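Local coordinates for gamma-glutamyltransferase 1 Threonine peptidase. MEROPS family T03 (Pseudomonas nitroreducens, PDB 7D9E), which probably transfers gamma-glutamyl groups from a donor to an acceptor amine, the transpeptidation used in theanine synthesis, as a threonine peptidase of the Ntn clan, at residues 33-38 with 62-67; 41-46 with 58-63; 152-157 with 205-210. One frame throughout, in Å; residues are numbered along the deposited sequence.

Interaction 1 of 3, residues 33-38 with 62-67; sequences AAPDQY and FTLAVT
Leu-64, Tyr-38 and Thr-67 bury the most surface where the turn leading into helix 37-48 meets the C-terminal end of helix 53-67. Leu-64 sends its two methyls to different partners. CD1 meets the Pro-35 ring tip to tip, 3.7 Å from CG, while CD2 slides past the carboxylate of Asp-36, 3.4 Å from OD1. Thr-67 has OG1 in the crowded position between its backbone N and carbonyl carbon (chi1 68°), from where it donates to Asp-36 OD2 at 2.8 Å, on the syn lone pair. A water adds a second bridge, donating to that same OD2 and to Thr-67 O, each at 2.7 Å. Tyr-38 crosses Thr-67 obliquely, its ring atom CD2 3.8 Å from Thr-67 CB. Gln-37 CG lies over one face of this ring, and the phenol oxygen is bonded to Lys-162 N. The Asp-36 carboxylate is thus divided: OD2 serves Thr-67 and the water, and OD1 accepts from Gly-39 N. Tyr-18 of the partner subunit also packs on Leu-64. This is a helix N-cap, with Asp-36 starting helix 37-48 while its second oxygen ties that start to the last turn of helix 53-67.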
ATOM      1  N   ALA A  33     -15.325   2.688   1.609  1.00 18.11           N
ATOM      2  CA  ALA A  33     -14.454   3.409   2.542  1.00 17.18           C
ATOM      3  C   ALA A  33     -13.308   3.953   1.706  1.00 16.89           C
ATOM      4  O   ALA A  33     -12.479   3.193   1.185  1.00 16.18           O
ATOM      5  CB  ALA A  33     -13.975   2.504   3.675  1.00 19.95           C
ATOM      6  N   ALA A  34     -13.284   5.257   1.517  1.00 17.02           N
ATOM      7  CA  ALA A  34     -12.318   5.901   0.653  1.00 16.70           C
ATOM      8  C   ALA A  34     -11.480   6.889   1.442  1.00 15.24           C
ATOM      9  O   ALA A  34     -11.910   7.403   2.477  1.00 16.21           O
ATOM     10  CB  ALA A  34     -13.028   6.631  -0.499  1.00 18.31           C
ATOM     11  N   PRO A  35     -10.278   7.201   0.957  1.00 15.82           N
ATOM     12  CA  PRO A  35      -9.401   8.101   1.725  1.00 17.21           C
ATOM     13  C   PRO A  35      -9.741   9.563   1.606  1.00 18.64           C
ATOM     14  O   PRO A  35      -9.127  10.373   2.319  1.00 16.77           O
ATOM     15  CB  PRO A  35      -8.019   7.812   1.150  1.00 16.81           C
ATOM     16  CG  PRO A  35      -8.298   7.438  -0.287  1.00 17.65           C
ATOM     17  CD  PRO A  35      -9.575   6.600  -0.193  1.00 16.99           C
ATOM     18  N   ASP A  36     -10.701   9.937   0.761  1.00 17.41           N
ATOM     19  CA  ASP A  36     -11.238  11.289   0.794  1.00 17.93           C
ATOM     20  C   ASP A  36     -12.694  11.282   0.355  1.00 17.38           C
ATOM     21  O   ASP A  36     -13.237  10.255  -0.069  1.00 17.59           O
ATOM     22  CB  ASP A  36     -10.383  12.306   0.017  1.00 17.07           C
ATOM     23  CG  ASP A  36     -10.483  12.182  -1.506  1.00 18.81           C
ATOM     24  OD1 ASP A  36     -11.438  11.553  -2.029  1.00 17.91           O
ATOM     25  OD2 ASP A  36      -9.614  12.771  -2.194  1.00 18.85           O
ATOM     26  N   GLN A  37     -13.319  12.450   0.481  1.00 17.38           N
ATOM     27  CA  GLN A  37     -14.750  12.579   0.233  1.00 18.96           C
ATOM     28  C   GLN A  37     -15.095  12.387  -1.237  1.00 20.53           C
ATOM     29  O   GLN A  37     -16.219  12.000  -1.563  1.00 20.58           O
ATOM     30  CB  GLN A  37     -15.244  13.952   0.680  1.00 20.27           C
ATOM     31  CG  GLN A  37     -14.560  15.094  -0.069  1.00 22.99           C
ATOM     32  CD  GLN A  37     -15.053  16.449   0.348  1.00 34.82           C
ATOM     33  OE1 GLN A  37     -14.267  17.304   0.765  1.00 32.64           O
ATOM     34  NE2 GLN A  37     -16.337  16.688   0.177  1.00 32.72           N
ATOM     35  N   TYR A  38     -14.153  12.682  -2.130  1.00 18.37           N
ATOM     36  CA  TYR A  38     -14.404  12.596  -3.568  1.00 18.56           C
ATOM     37  C   TYR A  38     -14.396  11.163  -4.055  1.00 17.52           C
ATOM     38  O   TYR A  38     -15.281  10.764  -4.818  1.00 20.69           O
ATOM     39  CB  TYR A  38     -13.341  13.425  -4.282  1.00 18.07           C
ATOM     40  CG  TYR A  38     -13.297  14.848  -3.773  1.00 17.76           C
ATOM     41  CD1 TYR A  38     -14.369  15.705  -3.986  1.00 18.70           C
ATOM     42  CD2 TYR A  38     -12.201  15.325  -3.057  1.00 19.62           C
ATOM     43  CE1 TYR A  38     -14.340  17.021  -3.523  1.00 22.69           C
ATOM     44  CE2 TYR A  38     -12.178  16.629  -2.572  1.00 20.16           C
ATOM     45  CZ  TYR A  38     -13.249  17.463  -2.817  1.00 20.72           C
ATOM     46  OH  TYR A  38     -13.248  18.772  -2.366  1.00 25.50           O
ATOM     47  N   PHE A  62      -9.354   6.394 -10.563  1.00 16.97           N
ATOM     48  CA  PHE A  62      -9.032   7.555 -11.392  1.00 18.24           C
ATOM     49  C   PHE A  62      -9.379   8.853 -10.677  1.00 15.81           C
ATOM     50  O   PHE A  62      -8.660   9.851 -10.824  1.00 17.07           O
ATOM     51  CB  PHE A  62      -9.705   7.460 -12.758  1.00 17.50           C
ATOM     52  CG  PHE A  62      -9.022   6.515 -13.714  1.00 17.83           C
ATOM     53  CD1 PHE A  62      -7.765   6.791 -14.204  1.00 20.44           C
ATOM     54  CD2 PHE A  62      -9.660   5.355 -14.122  1.00 17.98           C
ATOM     55  CE1 PHE A  62      -7.143   5.922 -15.120  1.00 18.67           C
ATOM     56  CE2 PHE A  62      -9.051   4.484 -15.033  1.00 20.32           C
ATOM     57  CZ  PHE A  62      -7.787   4.758 -15.503  1.00 20.05           C
ATOM     58  N   THR A  63     -10.447   8.857  -9.865  1.00 16.08           N
ATOM     59  CA  THR A  63     -10.795  10.066  -9.114  1.00 16.54           C
ATOM     60  C   THR A  63      -9.673  10.459  -8.168  1.00 15.45           C
ATOM     61  O   THR A  63      -9.257  11.626  -8.135  1.00 16.07           O
ATOM     62  CB  THR A  63     -12.100   9.869  -8.342  1.00 18.61           C
ATOM     63  OG1 THR A  63     -13.186   9.800  -9.272  1.00 20.37           O
ATOM     64  CG2 THR A  63     -12.370  11.046  -7.423  1.00 17.47           C
ATOM     65  N   LEU A  64      -9.144   9.491  -7.414  1.00 16.11           N
ATOM     66  CA  LEU A  64      -8.074   9.798  -6.473  1.00 16.07           C
ATOM     67  C   LEU A  64      -6.764  10.162  -7.166  1.00 14.21           C
ATOM     68  O   LEU A  64      -5.929  10.846  -6.559  1.00 15.71           O
ATOM     69  CB  LEU A  64      -7.883   8.625  -5.519  1.00 16.46           C
ATOM     70  CG  LEU A  64      -9.096   8.287  -4.649  1.00 17.38           C
ATOM     71  CD1 LEU A  64      -8.919   6.951  -3.910  1.00 17.56           C
ATOM     72  CD2 LEU A  64      -9.362   9.405  -3.657  1.00 17.03           C
ATOM     73  N   ALA A  65      -6.564   9.729  -8.416  1.00 14.41           N
ATOM     74  CA  ALA A  65      -5.423  10.176  -9.201  1.00 15.42           C
ATOM     75  C   ALA A  65      -5.482  11.674  -9.468  1.00 17.09           C
ATOM     76  O   ALA A  65      -4.448  12.290  -9.773  1.00 17.38           O
ATOM     77  CB  ALA A  65      -5.378   9.390 -10.506  1.00 16.83           C
ATOM     78  N   VAL A  66      -6.670  12.268  -9.341  1.00 16.99           N
ATOM     79  CA  VAL A  66      -6.858  13.704  -9.426  1.00 16.38           C
ATOM     80  C   VAL A  66      -6.854  14.354  -8.045  1.00 15.48           C
ATOM     81  O   VAL A  66      -6.131  15.323  -7.807  1.00 15.26           O
ATOM     82  CB  VAL A  66      -8.166  14.023 -10.180  1.00 16.63           C
ATOM     83  CG1 VAL A  66      -8.382  15.528 -10.231  1.00 17.72           C
ATOM     84  CG2 VAL A  66      -8.151  13.422 -11.574  1.00 18.63           C
ATOM     85  N   THR A  67      -7.661  13.835  -7.120  1.00 17.35           N
ATOM     86  CA  THR A  67      -7.913  14.513  -5.856  1.00 16.20           C
ATOM     87  C   THR A  67      -6.938  14.151  -4.750  1.00 15.57           C
ATOM     88  O   THR A  67      -6.916  14.855  -3.736  1.00 15.97           O
ATOM     89  CB  THR A  67      -9.350  14.256  -5.366  1.00 15.60           C
ATOM     90  OG1 THR A  67      -9.494  12.876  -5.002  1.00 16.59           O
ATOM     91  CG2 THR A  67     -10.360  14.625  -6.450  1.00 19.00           C
TER
HETATM   92  O   HOH W   1      -8.182  14.858  -1.301  1.00 20.56           O

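Interaction 2 of 3, residues 41-46 with 58-63; sequences KVAAEI and VATAFT
No aromatic ring bridges these helices, and the flat group that matters is the Ala-59 peptide carbonyl, with Thr-63 OG1 standing above its plane. Thr-63 OG1 donates to Ala-59 O at 2.9 Å from 37° out of that plane, and Thr-63 N supplies a second bond to the same oxygen. Chi1 of -70° places OG1 beside its own backbone N, where it is turned both to this carbonyl and to Val-42, whose CG2 meets it tip to tip at 3.4 Å. The other Val-42 methyl, CG1, anti to the backbone N, rests on Ala-59 CB at 3.6 Å. Ile-46 reaches the same CB with CG1. Tightest is Ala-43 CB, 3.2 Å from Thr-60 OG1, a hydroxyl bonded to Ala-56 O. Ala-43 and Ala-59 have no side chain beyond CB, and the segment axes come to 8.4 Å. An alanine in place of Thr-63 leaves Ala-59 O the backbone N bond without the hydroxyl, and would probably loosen the packing against Val-42. Helices 37-48 and 53-67 form an antiparallel helical hairpin, their segment axes at 159°. Helix 146-159 packs on it through Pro-152 against Val-42, and Phe-4 and Ile-6 of the partner subunit reach Thr-60 and Ala-43.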
ATOM      1  N   LYS A  41     -17.716   9.721  -2.778  1.00 21.35           N
ATOM      2  CA  LYS A  41     -18.886  10.159  -3.532  1.00 20.42           C
ATOM      3  C   LYS A  41     -18.967   9.446  -4.875  1.00 22.90           C
ATOM      4  O   LYS A  41     -20.048   9.007  -5.295  1.00 25.27           O
ATOM      5  CB  LYS A  41     -18.816  11.679  -3.757  1.00 23.60           C
ATOM      6  CG  LYS A  41     -19.927  12.237  -4.647  1.00 29.10           C
ATOM      7  CD  LYS A  41     -19.785  13.734  -4.884  1.00 35.32           C
ATOM      8  N   VAL A  42     -17.831   9.313  -5.560  1.00 21.13           N
ATOM      9  CA  VAL A  42     -17.830   8.691  -6.878  1.00 21.61           C
ATOM     10  C   VAL A  42     -18.182   7.216  -6.772  1.00 21.12           C
ATOM     11  O   VAL A  42     -19.023   6.710  -7.523  1.00 24.18           O
ATOM     12  CB  VAL A  42     -16.473   8.903  -7.565  1.00 21.02           C
ATOM     13  CG1 VAL A  42     -16.361   8.086  -8.827  1.00 24.90           C
ATOM     14  CG2 VAL A  42     -16.284  10.380  -7.871  1.00 21.48           C
ATOM     15  N   ALA A  43     -17.515   6.491  -5.871  1.00 20.91           N
ATOM     16  CA  ALA A  43     -17.826   5.075  -5.717  1.00 23.75           C
ATOM     17  C   ALA A  43     -19.304   4.884  -5.428  1.00 22.89           C
ATOM     18  O   ALA A  43     -19.943   3.976  -5.971  1.00 25.47           O
ATOM     19  CB  ALA A  43     -17.002   4.466  -4.586  1.00 23.59           C
ATOM     20  N   ALA A  44     -19.861   5.728  -4.568  1.00 23.09           N
ATOM     21  CA  ALA A  44     -21.260   5.582  -4.192  1.00 25.73           C
ATOM     22  C   ALA A  44     -22.177   5.854  -5.377  1.00 29.46           C
ATOM     23  O   ALA A  44     -23.184   5.161  -5.554  1.00 29.78           O
ATOM     24  CB  ALA A  44     -21.572   6.509  -3.020  1.00 27.77           C
ATOM     25  N   GLU A  45     -21.845   6.854  -6.196  1.00 26.47           N
ATOM     26  CA  GLU A  45     -22.645   7.134  -7.385  1.00 28.83           C
ATOM     27  C   GLU A  45     -22.636   5.953  -8.339  1.00 31.04           C
ATOM     28  O   GLU A  45     -23.672   5.609  -8.919  1.00 30.25           O
ATOM     29  CB  GLU A  45     -22.096   8.365  -8.101  1.00 31.26           C
ATOM     30  CG  GLU A  45     -22.683   9.676  -7.621  1.00 53.15           C
ATOM     31  CD  GLU A  45     -21.987  10.882  -8.224  1.00 59.50           C
ATOM     32  OE1 GLU A  45     -21.141  10.697  -9.128  1.00 62.49           O
ATOM     33  OE2 GLU A  45     -22.296  12.016  -7.802  1.00 67.18           O
ATOM     34  N   ILE A  46     -21.471   5.327  -8.527  1.00 29.03           N
ATOM     35  CA  ILE A  46     -21.378   4.164  -9.408  1.00 28.83           C
ATOM     36  C   ILE A  46     -22.227   3.017  -8.872  1.00 32.38           C
ATOM     37  O   ILE A  46     -22.996   2.391  -9.608  1.00 31.56           O
ATOM     38  CB  ILE A  46     -19.909   3.739  -9.590  1.00 29.22           C
ATOM     39  CG1 ILE A  46     -19.088   4.842 -10.257  1.00 28.31           C
ATOM     40  CG2 ILE A  46     -19.847   2.445 -10.405  1.00 26.65           C
ATOM     41  CD1 ILE A  46     -19.665   5.335 -11.572  1.00 28.17           C
ATOM     42  N   VAL A  58     -12.704   1.258 -10.378  1.00 20.32           N
ATOM     43  CA  VAL A  58     -12.068   1.959 -11.489  1.00 20.00           C
ATOM     44  C   VAL A  58     -12.346   3.452 -11.404  1.00 19.03           C
ATOM     45  O   VAL A  58     -11.431   4.282 -11.472  1.00 19.47           O
ATOM     46  CB  VAL A  58     -12.539   1.368 -12.826  1.00 23.27           C
ATOM     47  CG1 VAL A  58     -12.030   2.218 -13.973  1.00 25.43           C
ATOM     48  CG2 VAL A  58     -12.067  -0.068 -12.930  1.00 25.73           C
ATOM     49  N   ALA A  59     -13.616   3.818 -11.244  1.00 20.91           N
ATOM     50  CA  ALA A  59     -13.952   5.235 -11.176  1.00 18.93           C
ATOM     51  C   ALA A  59     -13.258   5.890  -9.988  1.00 18.89           C
ATOM     52  O   ALA A  59     -12.756   7.015 -10.095  1.00 18.84           O
ATOM     53  CB  ALA A  59     -15.469   5.402 -11.116  1.00 23.67           C
ATOM     54  N   THR A  60     -13.195   5.183  -8.851  1.00 19.40           N
ATOM     55  CA  THR A  60     -12.587   5.740  -7.642  1.00 18.87           C
ATOM     56  C   THR A  60     -11.081   5.922  -7.806  1.00 15.73           C
ATOM     57  O   THR A  60     -10.523   6.964  -7.432  1.00 16.27           O
ATOM     58  CB  THR A  60     -12.901   4.810  -6.470  1.00 19.41           C
ATOM     59  OG1 THR A  60     -14.320   4.750  -6.273  1.00 20.69           O
ATOM     60  CG2 THR A  60     -12.226   5.306  -5.186  1.00 18.66           C
ATOM     61  N   ALA A  61     -10.410   4.931  -8.390  1.00 17.07           N
ATOM     62  CA  ALA A  61      -8.967   5.020  -8.568  1.00 17.06           C
ATOM     63  C   ALA A  61      -8.590   6.172  -9.484  1.00 14.58           C
ATOM     64  O   ALA A  61      -7.608   6.875  -9.232  1.00 17.01           O
ATOM     65  CB  ALA A  61      -8.427   3.705  -9.118  1.00 17.34           C
ATOM     66  N   PHE A  62      -9.354   6.394 -10.563  1.00 16.97           N
ATOM     67  CA  PHE A  62      -9.032   7.555 -11.392  1.00 18.24           C
ATOM     68  C   PHE A  62      -9.379   8.853 -10.677  1.00 15.81           C
ATOM     69  O   PHE A  62      -8.660   9.851 -10.824  1.00 17.07           O
ATOM     70  CB  PHE A  62      -9.705   7.460 -12.758  1.00 17.50           C
ATOM     71  CG  PHE A  62      -9.022   6.515 -13.714  1.00 17.83           C
ATOM     72  CD1 PHE A  62      -7.765   6.791 -14.204  1.00 20.44           C
ATOM     73  CD2 PHE A  62      -9.660   5.355 -14.122  1.00 17.98           C
ATOM     74  CE1 PHE A  62      -7.143   5.922 -15.120  1.00 18.67           C
ATOM     75  CE2 PHE A  62      -9.051   4.484 -15.033  1.00 20.32           C
ATOM     76  CZ  PHE A  62      -7.787   4.758 -15.503  1.00 20.05           C
ATOM     77  N   THR A  63     -10.447   8.857  -9.865  1.00 16.08           N
ATOM     78  CA  THR A  63     -10.795  10.066  -9.114  1.00 16.54           C
ATOM     79  C   THR A  63      -9.673  10.459  -8.168  1.00 15.45           C
ATOM     80  O   THR A  63      -9.257  11.626  -8.135  1.00 16.07           O
ATOM     81  CB  THR A  63     -12.100   9.869  -8.342  1.00 18.61           C
ATOM     82  OG1 THR A  63     -13.186   9.800  -9.272  1.00 20.37           O
ATOM     83  CG2 THR A  63     -12.370  11.046  -7.423  1.00 17.47           C
TER

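Interaction 3 of 3, residues 152-157 with 205-210; sequences PAIGYA and TLERIA
Apolar packing dominates this contact between two antiparallel helices, whose segment axes lie 166° apart in direction and approach to 9.4 Å. Ile-154 has the largest share, followed by Leu-206. With CG1 anti to its carbonyl carbon (chi1 -68°), the Ile-154 branch runs alongside Leu-206 in the opposite sense, and CG1 comes to 3.6 Å from Leu-206 CB. The end of the same branch, CD1, continues along helix 200-212 to lie 4.2 Å from Ala-210 CB. Leu-206 answers from the other side: its CD1 settles beside Ala-153, 4.1 Å from CB, and reaches Ala-157 CB more loosely at 4.4 Å. Ala-153 and Ala-157, one turn apart, thus give that single methyl a place to rest.

Glu-207 adds an aliphatic contact made by the methylene of a charged residue. It crosses Ile-154 at about a right angle, and its CG lies 3.9 Å from Ile-154 CG2. The methylene makes the closest approach, and Glu-207 is an exposed residue.

Polar bonds stay within each helix or go to other parts of the fold. Backbone bonds such as Ala-210 N to Leu-206 O, at 2.8 Å, hold the turns, and a salt bridge from Arg-208 to Asp-216 places helix 200-212 against what follows it. Phe-62 of helix 53-67 packs on both Ala-153 and Leu-206, tying the pair to that helix.

The chemistry implies a joint that rests on the fit of methyl and methylene groups, without directional bonds between the two segments. The pairing relies on how the Ile-154 branch and the Leu-206 side chain fit past each other, and the one charged residue in the contact, Glu-207, is exposed.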
ATOM      1  N   PRO A 152     -16.138  11.080 -13.923  1.00 23.21           N
ATOM      2  CA  PRO A 152     -15.983  11.797 -12.650  1.00 22.27           C
ATOM      3  C   PRO A 152     -14.587  12.365 -12.462  1.00 20.22           C
ATOM      4  O   PRO A 152     -14.431  13.534 -12.086  1.00 21.29           O
ATOM      5  CB  PRO A 152     -16.301  10.715 -11.599  1.00 23.84           C
ATOM      6  CG  PRO A 152     -17.213   9.769 -12.308  1.00 29.38           C
ATOM      7  CD  PRO A 152     -16.661   9.717 -13.722  1.00 26.45           C
ATOM      8  N   ALA A 153     -13.559  11.550 -12.709  1.00 19.98           N
ATOM      9  CA  ALA A 153     -12.188  12.019 -12.558  1.00 21.80           C
ATOM     10  C   ALA A 153     -11.891  13.168 -13.508  1.00 21.38           C
ATOM     11  O   ALA A 153     -11.243  14.152 -13.129  1.00 19.40           O
ATOM     12  CB  ALA A 153     -11.226  10.860 -12.809  1.00 22.06           C
ATOM     13  N   ILE A 154     -12.337  13.064 -14.758  1.00 20.54           N
ATOM     14  CA  ILE A 154     -12.119  14.162 -15.694  1.00 22.65           C
ATOM     15  C   ILE A 154     -12.719  15.449 -15.143  1.00 18.70           C
ATOM     16  O   ILE A 154     -12.116  16.525 -15.233  1.00 20.51           O
ATOM     17  CB  ILE A 154     -12.704  13.808 -17.071  1.00 22.59           C
ATOM     18  CG1 ILE A 154     -11.899  12.676 -17.711  1.00 22.85           C
ATOM     19  CG2 ILE A 154     -12.715  15.018 -17.985  1.00 22.35           C
ATOM     20  CD1 ILE A 154     -12.666  11.950 -18.801  1.00 25.95           C
ATOM     21  N   GLY A 155     -13.918  15.353 -14.560  1.00 22.50           N
ATOM     22  CA  GLY A 155     -14.570  16.536 -14.025  1.00 20.60           C
ATOM     23  C   GLY A 155     -13.799  17.168 -12.883  1.00 19.82           C
ATOM     24  O   GLY A 155     -13.642  18.385 -12.844  1.00 20.51           O
ATOM     25  N   TYR A 156     -13.287  16.347 -11.957  1.00 22.28           N
ATOM     26  CA  TYR A 156     -12.496  16.895 -10.852  1.00 19.74           C
ATOM     27  C   TYR A 156     -11.211  17.524 -11.357  1.00 17.53           C
ATOM     28  O   TYR A 156     -10.754  18.532 -10.798  1.00 18.66           O
ATOM     29  CB  TYR A 156     -12.202  15.839  -9.776  1.00 19.18           C
ATOM     30  CG  TYR A 156     -13.395  15.550  -8.898  1.00 19.08           C
ATOM     31  CD1 TYR A 156     -13.951  16.543  -8.095  1.00 22.33           C
ATOM     32  CD2 TYR A 156     -13.981  14.301  -8.902  1.00 20.21           C
ATOM     33  CE1 TYR A 156     -15.052  16.286  -7.312  1.00 23.22           C
ATOM     34  CE2 TYR A 156     -15.103  14.034  -8.109  1.00 23.19           C
ATOM     35  CZ  TYR A 156     -15.614  15.024  -7.324  1.00 25.93           C
ATOM     36  OH  TYR A 156     -16.716  14.779  -6.543  1.00 27.84           O
ATOM     37  N   ALA A 157     -10.633  16.992 -12.444  1.00 18.47           N
ATOM     38  CA  ALA A 157      -9.443  17.622 -13.003  1.00 17.85           C
ATOM     39  C   ALA A 157      -9.784  18.947 -13.667  1.00 18.19           C
ATOM     40  O   ALA A 157      -9.053  19.933 -13.510  1.00 19.82           O
ATOM     41  CB  ALA A 157      -8.770  16.685 -14.012  1.00 20.29           C
ATOM     42  N   THR A 205      -5.371  14.272 -20.354  1.00 22.95           N
ATOM     43  CA  THR A 205      -4.799  12.932 -20.302  1.00 22.66           C
ATOM     44  C   THR A 205      -5.871  11.901 -19.976  1.00 21.57           C
ATOM     45  O   THR A 205      -5.949  10.835 -20.608  1.00 21.85           O
ATOM     46  CB  THR A 205      -3.689  12.909 -19.250  1.00 20.50           C
ATOM     47  OG1 THR A 205      -2.653  13.819 -19.634  1.00 23.55           O
ATOM     48  CG2 THR A 205      -3.100  11.515 -19.071  1.00 20.32           C
ATOM     49  N   LEU A 206      -6.713  12.207 -18.987  1.00 21.95           N
ATOM     50  CA  LEU A 206      -7.784  11.291 -18.616  1.00 21.03           C
ATOM     51  C   LEU A 206      -8.819  11.141 -19.721  1.00 24.51           C
ATOM     52  O   LEU A 206      -9.417  10.062 -19.851  1.00 22.45           O
ATOM     53  CB  LEU A 206      -8.429  11.747 -17.313  1.00 20.83           C
ATOM     54  CG  LEU A 206      -7.499  11.615 -16.103  1.00 19.69           C
ATOM     55  CD1 LEU A 206      -8.086  12.412 -14.954  1.00 21.48           C
ATOM     56  CD2 LEU A 206      -7.318  10.166 -15.713  1.00 21.82           C
ATOM     57  N   GLU A 207      -9.053  12.194 -20.516  1.00 23.28           N
ATOM     58  CA  GLU A 207      -9.935  12.062 -21.674  1.00 24.62           C
ATOM     59  C   GLU A 207      -9.367  11.088 -22.696  1.00 27.18           C
ATOM     60  O   GLU A 207     -10.107  10.271 -23.267  1.00 25.42           O
ATOM     61  CB  GLU A 207     -10.192  13.424 -22.323  1.00 26.42           C
ATOM     62  CG  GLU A 207     -10.950  14.401 -21.451  1.00 36.94           C
ATOM     63  CD  GLU A 207     -11.342  15.664 -22.198  1.00 55.27           C
ATOM     64  OE1 GLU A 207     -10.441  16.357 -22.713  1.00 42.76           O
ATOM     65  OE2 GLU A 207     -12.555  15.957 -22.278  1.00 67.78           O
ATOM     66  N   ARG A 208      -8.060  11.164 -22.956  1.00 24.12           N
ATOM     67  CA  ARG A 208      -7.436  10.208 -23.868  1.00 26.56           C
ATOM     68  C   ARG A 208      -7.540   8.786 -23.330  1.00 23.54           C
ATOM     69  O   ARG A 208      -7.816   7.847 -24.091  1.00 25.33           O
ATOM     70  CB  ARG A 208      -5.971  10.576 -24.110  1.00 25.38           C
ATOM     71  CG  ARG A 208      -5.798  11.913 -24.830  1.00 27.35           C
ATOM     72  CD  ARG A 208      -4.384  12.149 -25.326  1.00 29.55           C
ATOM     73  NE  ARG A 208      -3.381  12.133 -24.266  1.00 27.13           N
ATOM     74  CZ  ARG A 208      -3.030  13.194 -23.546  1.00 27.07           C
ATOM     75  NH1 ARG A 208      -3.615  14.363 -23.769  1.00 32.04           N
ATOM     76  NH2 ARG A 208      -2.104  13.081 -22.602  1.00 25.36           N
ATOM     77  N   ILE A 209      -7.293   8.603 -22.031  1.00 22.34           N
ATOM     78  CA  ILE A 209      -7.422   7.276 -21.424  1.00 21.71           C
ATOM     79  C   ILE A 209      -8.859   6.786 -21.512  1.00 25.60           C
ATOM     80  O   ILE A 209      -9.111   5.594 -21.746  1.00 26.55           O
ATOM     81  CB  ILE A 209      -6.901   7.309 -19.973  1.00 23.57           C
ATOM     82  CG1 ILE A 209      -5.395   7.558 -19.970  1.00 23.29           C
ATOM     83  CG2 ILE A 209      -7.222   6.011 -19.263  1.00 23.11           C
ATOM     84  CD1 ILE A 209      -4.785   7.892 -18.606  1.00 24.13           C
ATOM     85  N   ALA A 210      -9.829   7.692 -21.352  1.00 24.09           N
ATOM     86  CA  ALA A 210     -11.227   7.290 -21.473  1.00 25.14           C
ATOM     87  C   ALA A 210     -11.522   6.751 -22.867  1.00 29.45           C
ATOM     88  O   ALA A 210     -12.317   5.816 -23.028  1.00 28.65           O
ATOM     89  CB  ALA A 210     -12.142   8.475 -21.176  1.00 28.40           C
TER

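How the interactions relate
Helices 37-48 and 53-67 serve both interaction 1 and interaction 2, whose centres lie about 7 Å apart, whereas interaction 3 joins a second helix pair about 12 to 13 Å from either. All three are buried, but only interaction 3 includes an exposed residue, Glu-207. Chemistry changes with place: interaction 1, at a helix start, adds a carboxylate-hydroxyl bond and a water to its apolar packing; interaction 2 mixes methyls with hydroxyls satisfied inside their own helix; interaction 3 is apolar. Helix 53-67 connects them, since Phe-62 O and Thr-63 N both pack on Ala-153 CB and Val-66 reaches Leu-206. Tyr-156 adds a further link, touching Tyr-38 and Lys-41.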